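Local coordinates for protein phosphoribosylaminoimidazole-succinocarboxamide synthase (Pyrococcus horikoshii, PDB 3U55) that catalyses the ATP-dependent ligation of L-aspartate to the carboxylate of 5-amino-1-(5-phosphoribosyl)imidazole-4-carboxylate, giving SAICAR in de novo purine biosynthesis, at residues 209-212 with 213-217; 45-48 with 49-53; 139-142 with 143-147. All coordinates share one frame; numbering follows the deposited sequence.

Contact 1. Residues 209-212 with 213-217; sequences DKDV and FRFDK. With SO4 (sulfate ion), chain C.
Lys-210 O takes the backbone N-H of Arg-214 at 2.9 Å, an almost straight bond (169°), and Phe-215 N closes on Asp-211 O in the same i to i+4 pattern. One step on, Val-212 O is reached by Lys-217 N instead, five residues along, as the chain leaves the helix at Phe-215 and turns. At the start, Asp-209 caps the turn: its OD2 accepts from Asp-211 N at 2.8 Å, an apt place for a short acidic side chain. The whole is a single short helix, 211-214, capped by an aspartate and packed beside helix 220-232 and strand 197-201.

Asp-211 and Arg-214 form an i to i+3 salt bridge, OD1 to NH2 at 2.8 Å. The oxygen lies close to the guanidinium plane, whereas NH2 comes to it from above the carboxylate plane, the two planes being 68° apart; OD2 is held by Arg-198. NE and NH1 of Arg-214 both donate to sulfate O1, NH1 at 3.1 Å. Lys-210 crosses Arg-214 at about a right angle and lays CD over one face of the guanidinium, toward its rim; with CG anti to its backbone N (chi1 -160°) and the chain extended beyond, it carries NZ to the same O1 at 2.8 Å. NZ also donates to Thr-32 O, and Phe-34 N is a further donor to the sulfate, probably a crystallisation ion. A leucine in place of Arg-214 would probably leave Asp-211 OD1 without its charged mate and the anion held chiefly by Lys-210 and Phe-34. Phe-213 points away from the turn into the protein, where an aromatic ring suits the buried site: it packs against Leu-220 and Phe-42 and receives Lys-38 in a cation-pi contact.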
loop_
_atom_site.group_PDB
_atom_site.type_symbol
_atom_site.label_atom_id
_atom_site.label_comp_id
_atom_site.label_asym_id
_atom_site.label_seq_id
_atom_site.Cartn_x
_atom_site.Cartn_y
_atom_site.Cartn_z
ATOM N N ASP A 209 4.385 25.716 4.284
ATOM C CA ASP A 209 4.330 24.863 3.100
ATOM C C ASP A 209 2.974 24.972 2.412
ATOM O O ASP A 209 2.153 25.829 2.757
ATOM C CB ASP A 209 4.604 23.401 3.490
ATOM C CG ASP A 209 3.667 22.899 4.587
ATOM O OD1 ASP A 209 4.131 22.173 5.490
ATOM O OD2 ASP A 209 2.466 23.235 4.552
ATOM N N LYS A 210 2.741 24.082 1.450
ATOM C CA LYS A 210 1.505 24.067 0.673
ATOM C C LYS A 210 0.215 23.880 1.499
ATOM O O LYS A 210 -0.868 24.213 1.022
ATOM C CB LYS A 210 1.605 22.999 -0.420
ATOM C CG LYS A 210 0.641 23.180 -1.582
ATOM C CD LYS A 210 0.809 22.031 -2.558
ATOM C CE LYS A 210 -0.151 22.135 -3.705
ATOM N NZ LYS A 210 -0.029 20.976 -4.644
ATOM N N ASP A 211 0.324 23.359 2.723
ATOM C CA ASP A 211 -0.854 23.198 3.600
ATOM C C ASP A 211 -1.506 24.542 3.958
ATOM O O ASP A 211 -2.692 24.596 4.295
ATOM C CB ASP A 211 -0.511 22.420 4.876
ATOM C CG ASP A 211 -0.541 20.902 4.677
ATOM O OD1 ASP A 211 -1.101 20.416 3.671
ATOM O OD2 ASP A 211 -0.020 20.190 5.557
ATOM N N VAL A 212 -0.724 25.615 3.879
ATOM C CA VAL A 212 -1.222 26.979 4.072
ATOM C C VAL A 212 -2.251 27.317 2.986
ATOM O O VAL A 212 -3.252 27.980 3.259
ATOM C CB VAL A 212 -0.050 27.994 4.096
ATOM C CG1 VAL A 212 -0.544 29.441 3.997
ATOM C CG2 VAL A 212 0.768 27.805 5.365
ATOM N N PHE A 213 -2.002 26.837 1.767
ATOM C CA PHE A 213 -2.951 26.955 0.658
ATOM C C PHE A 213 -4.068 25.915 0.740
ATOM O O PHE A 213 -5.236 26.259 0.565
ATOM C CB PHE A 213 -2.220 26.864 -0.687
ATOM C CG PHE A 213 -3.125 26.633 -1.870
ATOM C CD1 PHE A 213 -4.087 27.577 -2.237
ATOM C CD2 PHE A 213 -3.006 25.473 -2.628
ATOM C CE1 PHE A 213 -4.918 27.360 -3.334
ATOM C CE2 PHE A 213 -3.829 25.249 -3.734
ATOM C CZ PHE A 213 -4.786 26.195 -4.086
ATOM N N ARG A 214 -3.710 24.657 1.008
ATOM C CA ARG A 214 -4.694 23.575 1.138
ATOM C C ARG A 214 -5.790 23.911 2.150
ATOM O O ARG A 214 -6.976 23.681 1.889
ATOM C CB ARG A 214 -4.027 22.248 1.531
ATOM C CG ARG A 214 -3.279 21.537 0.411
ATOM C CD ARG A 214 -2.883 20.124 0.829
ATOM N NE ARG A 214 -1.957 19.520 -0.127
ATOM C CZ ARG A 214 -0.644 19.392 0.058
ATOM N NH1 ARG A 214 0.098 18.836 -0.889
ATOM N NH2 ARG A 214 -0.067 19.813 1.180
ATOM N N PHE A 215 -5.395 24.458 3.298
ATOM C CA PHE A 215 -6.344 24.666 4.394
ATOM C C PHE A 215 -6.511 26.119 4.844
ATOM O O PHE A 215 -6.992 26.378 5.953
ATOM C CB PHE A 215 -5.985 23.753 5.573
ATOM C CG PHE A 215 -5.928 22.297 5.205
ATOM C CD1 PHE A 215 -7.089 21.606 4.865
ATOM C CD2 PHE A 215 -4.713 21.620 5.184
ATOM C CE1 PHE A 215 -7.038 20.258 4.513
ATOM C CE2 PHE A 215 -4.653 20.273 4.834
ATOM C CZ PHE A 215 -5.819 19.593 4.497
ATOM N N ASP A 216 -6.135 27.054 3.971
ATOM C CA ASP A 216 -6.261 28.496 4.222
ATOM C C ASP A 216 -5.739 28.896 5.609
ATOM O O ASP A 216 -6.454 29.508 6.412
ATOM C CB ASP A 216 -7.709 28.968 4.014
ATOM C CG ASP A 216 -8.245 28.642 2.623
ATOM O OD1 ASP A 216 -7.449 28.523 1.664
ATOM O OD2 ASP A 216 -9.477 28.509 2.489
ATOM N N LYS A 217 -4.487 28.539 5.879
ATOM C CA LYS A 217 -3.879 28.775 7.186
ATOM C C LYS A 217 -3.252 30.157 7.272
ATOM O O LYS A 217 -2.815 30.583 8.346
ATOM C CB LYS A 217 -2.829 27.706 7.491
ATOM C CG LYS A 217 -3.387 26.304 7.622
ATOM C CD LYS A 217 -2.277 25.320 7.936
ATOM C CE LYS A 217 -2.835 23.969 8.305
ATOM N NZ LYS A 217 -1.843 23.210 9.109
HETATM S S SO4 C . -2.415 17.904 -3.547
HETATM O O1 SO4 C . -1.690 19.157 -3.371
HETATM O O2 SO4 C . -2.860 17.804 -4.932
HETATM O O3 SO4 C . -1.521 16.793 -3.231
HETATM O O4 SO4 C . -3.576 17.887 -2.657
#

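Contact 2. Residues 45-48 with 49-53; sequences KGWL and NAQLS
Lys-45 and Asn-49, one turn apart near the start of helix 45-62, share a water: it accepts from Lys-45 NZ at 2.9 Å and from Asn-49 ND2 at 3.1 Å. Both nitrogens are donors, so the water's oxygen joins groups that cannot bond to each other. The lysine chain, bent at chi3 and chi4, brings its ammonium there as well as to Asp-195, its salt-bridge partner. Four i to i+4 backbone bonds, donated by Asn-49 N through Leu-52 N, carry the helix through the two segments. Ser-53 adds a second grip on Asn-49 O, OG donating at 2.9 Å while Ser-53 N reaches that oxygen from the opposite face of its plane.

Gln-51 packs by its methylene: CG sits 3.4 Å from the centroid of the Trp-47 six-membered ring, only 3° off the normal, a CH-pi contact. A bend at chi2 (-63°) then lays the amide over the indole, the two planes 16° apart. Tyr-228 and Phe-238 also meet the indole ring, while Leu-48 faces helix 220-232. Ala-50, with its small methyl, packs on Phe-27 of strand 22-27. The chemistry thus implies a buried helix start whose lysine charge is probably balanced by Asp-195 and whose glutamine lays its aliphatic CG on the tryptophan ring.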
loop_
_atom_site.group_PDB
_atom_site.type_symbol
_atom_site.label_atom_id
_atom_site.label_comp_id
_atom_site.label_asym_id
_atom_site.label_seq_id
_atom_site.Cartn_x
_atom_site.Cartn_y
_atom_site.Cartn_z
ATOM N N LYS A 45 5.664 32.506 -6.387
ATOM C CA LYS A 45 5.800 31.126 -5.904
ATOM C C LYS A 45 6.790 30.325 -6.754
ATOM O O LYS A 45 7.617 29.579 -6.220
ATOM C CB LYS A 45 4.447 30.408 -5.850
ATOM C CG LYS A 45 4.545 28.968 -5.342
ATOM C CD LYS A 45 3.190 28.285 -5.202
ATOM C CE LYS A 45 2.709 27.688 -6.516
ATOM N NZ LYS A 45 3.458 26.457 -6.930
ATOM N N GLY A 46 6.696 30.488 -8.072
ATOM C CA GLY A 46 7.612 29.833 -9.007
ATOM C C GLY A 46 9.068 30.109 -8.687
ATOM O O GLY A 46 9.885 29.182 -8.621
ATOM N N TRP A 47 9.387 31.385 -8.472
ATOM C CA TRP A 47 10.748 31.804 -8.147
ATOM C C TRP A 47 11.245 31.150 -6.863
ATOM O O TRP A 47 12.343 30.593 -6.833
ATOM C CB TRP A 47 10.842 33.331 -8.050
ATOM C CG TRP A 47 12.251 33.848 -7.964
ATOM C CD1 TRP A 47 13.058 34.214 -9.010
ATOM C CD2 TRP A 47 13.018 34.062 -6.774
ATOM N NE1 TRP A 47 14.278 34.640 -8.544
ATOM C CE2 TRP A 47 14.283 34.554 -7.175
ATOM C CE3 TRP A 47 12.762 33.881 -5.406
ATOM C CZ2 TRP A 47 15.288 34.869 -6.257
ATOM C CZ3 TRP A 47 13.762 34.196 -4.495
ATOM C CH2 TRP A 47 15.010 34.687 -4.927
ATOM N N LEU A 48 10.425 31.204 -5.816
ATOM C CA LEU A 48 10.765 30.594 -4.534
ATOM C C LEU A 48 10.997 29.088 -4.639
ATOM O O LEU A 48 12.010 28.584 -4.153
ATOM C CB LEU A 48 9.694 30.912 -3.484
ATOM C CG LEU A 48 9.657 32.387 -3.065
ATOM C CD1 LEU A 48 8.301 32.747 -2.456
ATOM C CD2 LEU A 48 10.813 32.731 -2.119
ATOM N N ASN A 49 10.072 28.378 -5.278
ATOM C CA ASN A 49 10.214 26.928 -5.449
ATOM C C ASN A 49 11.444 26.542 -6.276
ATOM O O ASN A 49 12.131 25.565 -5.951
ATOM C CB ASN A 49 8.938 26.308 -6.031
ATOM C CG ASN A 49 7.770 26.342 -5.055
ATOM O OD1 ASN A 49 7.947 26.598 -3.867
ATOM N ND2 ASN A 49 6.568 26.097 -5.561
ATOM N N ALA A 50 11.729 27.320 -7.321
ATOM C CA ALA A 50 12.928 27.110 -8.137
ATOM C C ALA A 50 14.203 27.288 -7.307
ATOM O O ALA A 50 15.080 26.417 -7.316
ATOM C CB ALA A 50 12.935 28.044 -9.339
ATOM N N GLN A 51 14.282 28.406 -6.584
ATOM C CA GLN A 51 15.448 28.748 -5.767
ATOM C C GLN A 51 15.688 27.726 -4.658
ATOM O O GLN A 51 16.827 27.299 -4.428
ATOM C CB GLN A 51 15.303 30.147 -5.155
ATOM C CG GLN A 51 15.315 31.292 -6.156
ATOM C CD GLN A 51 16.617 31.405 -6.926
ATOM O OE1 GLN A 51 17.697 31.466 -6.343
ATOM N NE2 GLN A 51 16.515 31.446 -8.245
ATOM N N LEU A 52 14.613 27.343 -3.977
ATOM C CA LEU A 52 14.708 26.353 -2.904
ATOM C C LEU A 52 15.089 24.959 -3.423
ATOM O O LEU A 52 15.851 24.237 -2.771
ATOM C CB LEU A 52 13.418 26.322 -2.082
ATOM C CG LEU A 52 13.199 27.574 -1.227
ATOM C CD1 LEU A 52 11.762 27.654 -0.740
ATOM C CD2 LEU A 52 14.177 27.634 -0.052
ATOM N N SER A 53 14.585 24.595 -4.599
ATOM C CA SER A 53 14.967 23.326 -5.224
ATOM C C SER A 53 16.471 23.291 -5.481
ATOM O O SER A 53 17.142 22.316 -5.151
ATOM C CB SER A 53 14.200 23.093 -6.530
ATOM O OG SER A 53 12.844 22.762 -6.286
HETATM O O HOH W 1 5.882 26.468 -8.561
#

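Contact 3. Residues 139-142 with 143-147; sequences LGIS and LDEIK
Gly-140 O and Glu-145 OE2 are bridged by a water that donates to both, where a Schellman motif ending helix 133-138 is followed, after one intervening residue, by the capping box that opens helix 143-165. Gly-140 is the residue that leaves the first helix, with phi at 97°, a conformation in which a side chain would jam against the preceding carbonyl; glycine therefore suits it. Ile-141 turns its branched side chain inward: CG2 meets Ile-146 CD1 at 3.7 Å, the two isoleucines crossing at about a right angle, with Tyr-86 and Leu-88 of strand 84-93 behind Ile-141 and Leu-119 of strand 111-121 against Ile-146.

Ser-142 is the N-cap. Its OG stands between the backbone N and the carbonyl carbon (chi1 73°), from where it accepts from Glu-145 N at 3.1 Å, satisfying an amide in the helix's first turn. Glu-145 returns the bond, reaching back with an extended chain so that OE1 accepts from Ser-142 N at 3.0 Å. Ser-142 O, in turn, receives Ile-146 N as the helix proper begins. The other carboxylate oxygen, OE2, is held by Tyr-86 and by a salt bridge to Lys-180, which probably stabilises the glutamate's charge. OE1 carries two bonds from one residue: Ser-142 N approaches from above the carboxylate plane, 41° out of it, and Ser-142 OG donates at 2.9 Å to its anti lone pair.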
loop_
_atom_site.group_PDB
_atom_site.type_symbol
_atom_site.label_atom_id
_atom_site.label_comp_id
_atom_site.label_asym_id
_atom_site.label_seq_id
_atom_site.Cartn_x
_atom_site.Cartn_y
_atom_site.Cartn_z
ATOM N N LEU A 139 4.775 -3.622 -12.531
ATOM C CA LEU A 139 4.990 -2.420 -13.336
ATOM C C LEU A 139 6.373 -2.353 -14.009
ATOM O O LEU A 139 6.675 -1.393 -14.717
ATOM C CB LEU A 139 4.762 -1.172 -12.478
ATOM C CG LEU A 139 3.336 -0.881 -12.013
ATOM C CD1 LEU A 139 3.369 0.191 -10.927
ATOM C CD2 LEU A 139 2.430 -0.456 -13.176
ATOM N N GLY A 140 7.216 -3.353 -13.769
ATOM C CA GLY A 140 8.527 -3.434 -14.423
ATOM C C GLY A 140 9.682 -2.896 -13.598
ATOM O O GLY A 140 10.787 -2.683 -14.118
ATOM N N ILE A 141 9.430 -2.682 -12.311
ATOM C CA ILE A 141 10.449 -2.197 -11.387
ATOM C C ILE A 141 10.915 -3.320 -10.453
ATOM O O ILE A 141 10.149 -3.802 -9.610
ATOM C CB ILE A 141 9.939 -0.996 -10.543
ATOM C CG1 ILE A 141 9.323 0.085 -11.446
ATOM C CG2 ILE A 141 11.077 -0.426 -9.709
ATOM C CD1 ILE A 141 8.540 1.166 -10.697
ATOM N N SER A 142 12.180 -3.712 -10.593
ATOM C CA SER A 142 12.728 -4.845 -9.853
ATOM C C SER A 142 12.832 -4.530 -8.367
ATOM O O SER A 142 12.879 -3.361 -7.968
ATOM C CB SER A 142 14.103 -5.244 -10.405
ATOM O OG SER A 142 15.096 -4.297 -10.031
ATOM N N LEU A 143 12.880 -5.574 -7.546
ATOM C CA LEU A 143 13.037 -5.373 -6.110
ATOM C C LEU A 143 14.352 -4.656 -5.766
ATOM O O LEU A 143 14.387 -3.846 -4.841
ATOM C CB LEU A 143 12.919 -6.699 -5.364
ATOM C CG LEU A 143 12.913 -6.675 -3.834
ATOM C CD1 LEU A 143 11.766 -5.810 -3.293
ATOM C CD2 LEU A 143 12.833 -8.099 -3.299
ATOM N N ASP A 144 15.425 -4.954 -6.506
ATOM C CA ASP A 144 16.700 -4.249 -6.318
ATOM C C ASP A 144 16.557 -2.750 -6.593
ATOM O O ASP A 144 17.105 -1.919 -5.856
ATOM C CB ASP A 144 17.819 -4.853 -7.194
ATOM C CG ASP A 144 19.177 -4.190 -6.954
ATOM O OD1 ASP A 144 19.721 -4.311 -5.834
ATOM O OD2 ASP A 144 19.704 -3.546 -7.885
ATOM N N GLU A 145 15.820 -2.400 -7.645
ATOM C CA GLU A 145 15.562 -0.987 -7.947
ATOM C C GLU A 145 14.756 -0.321 -6.837
ATOM O O GLU A 145 15.076 0.791 -6.407
ATOM C CB GLU A 145 14.825 -0.837 -9.271
ATOM C CG GLU A 145 15.719 -0.982 -10.492
ATOM C CD GLU A 145 14.904 -1.130 -11.756
ATOM O OE1 GLU A 145 14.335 -2.218 -11.973
ATOM O OE2 GLU A 145 14.830 -0.162 -12.533
ATOM N N ILE A 146 13.713 -1.004 -6.375
ATOM C CA ILE A 146 12.908 -0.483 -5.267
ATOM C C ILE A 146 13.753 -0.266 -4.013
ATOM O O ILE A 146 13.660 0.781 -3.379
ATOM C CB ILE A 146 11.691 -1.374 -4.970
ATOM C CG1 ILE A 146 10.665 -1.236 -6.097
ATOM C CG2 ILE A 146 11.051 -0.983 -3.618
ATOM C CD1 ILE A 146 10.047 0.172 -6.236
ATOM N N LYS A 147 14.586 -1.248 -3.668
ATOM C CA LYS A 147 15.464 -1.129 -2.503
ATOM C C LYS A 147 16.424 0.053 -2.623
ATOM O O LYS A 147 16.595 0.815 -1.660
ATOM C CB LYS A 147 16.239 -2.424 -2.251
ATOM C CG LYS A 147 15.419 -3.502 -1.547
ATOM C CD LYS A 147 16.155 -4.835 -1.546
ATOM C CE LYS A 147 15.367 -5.906 -0.801
ATOM N NZ LYS A 147 15.954 -7.260 -1.022
HETATM O O HOH W 2 12.552 -0.545 -14.221
#

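How the contacts relate
Along the chain the order is contact 2, contact 3, contact 1, all in the SAICAR synthetase fold. Contacts 1 and 2 are neighbours, their centres about 17 Å apart and nearest atoms about 6 Å, and are linked through helix 220-232, whose Leu-220 and Tyr-224 touch residues of each. Contact 3 lies across the chain's centre, about 34 Å from contact 1 and 31 Å from contact 2 between centres, where helix 143-165 begins beside the six-stranded antiparallel sheet; there the fold meets the second subunit, Leu-139 packing on its Leu-104. The same sheet, through strand 197-201, also meets contact 1, so it spans the two sides of the fold.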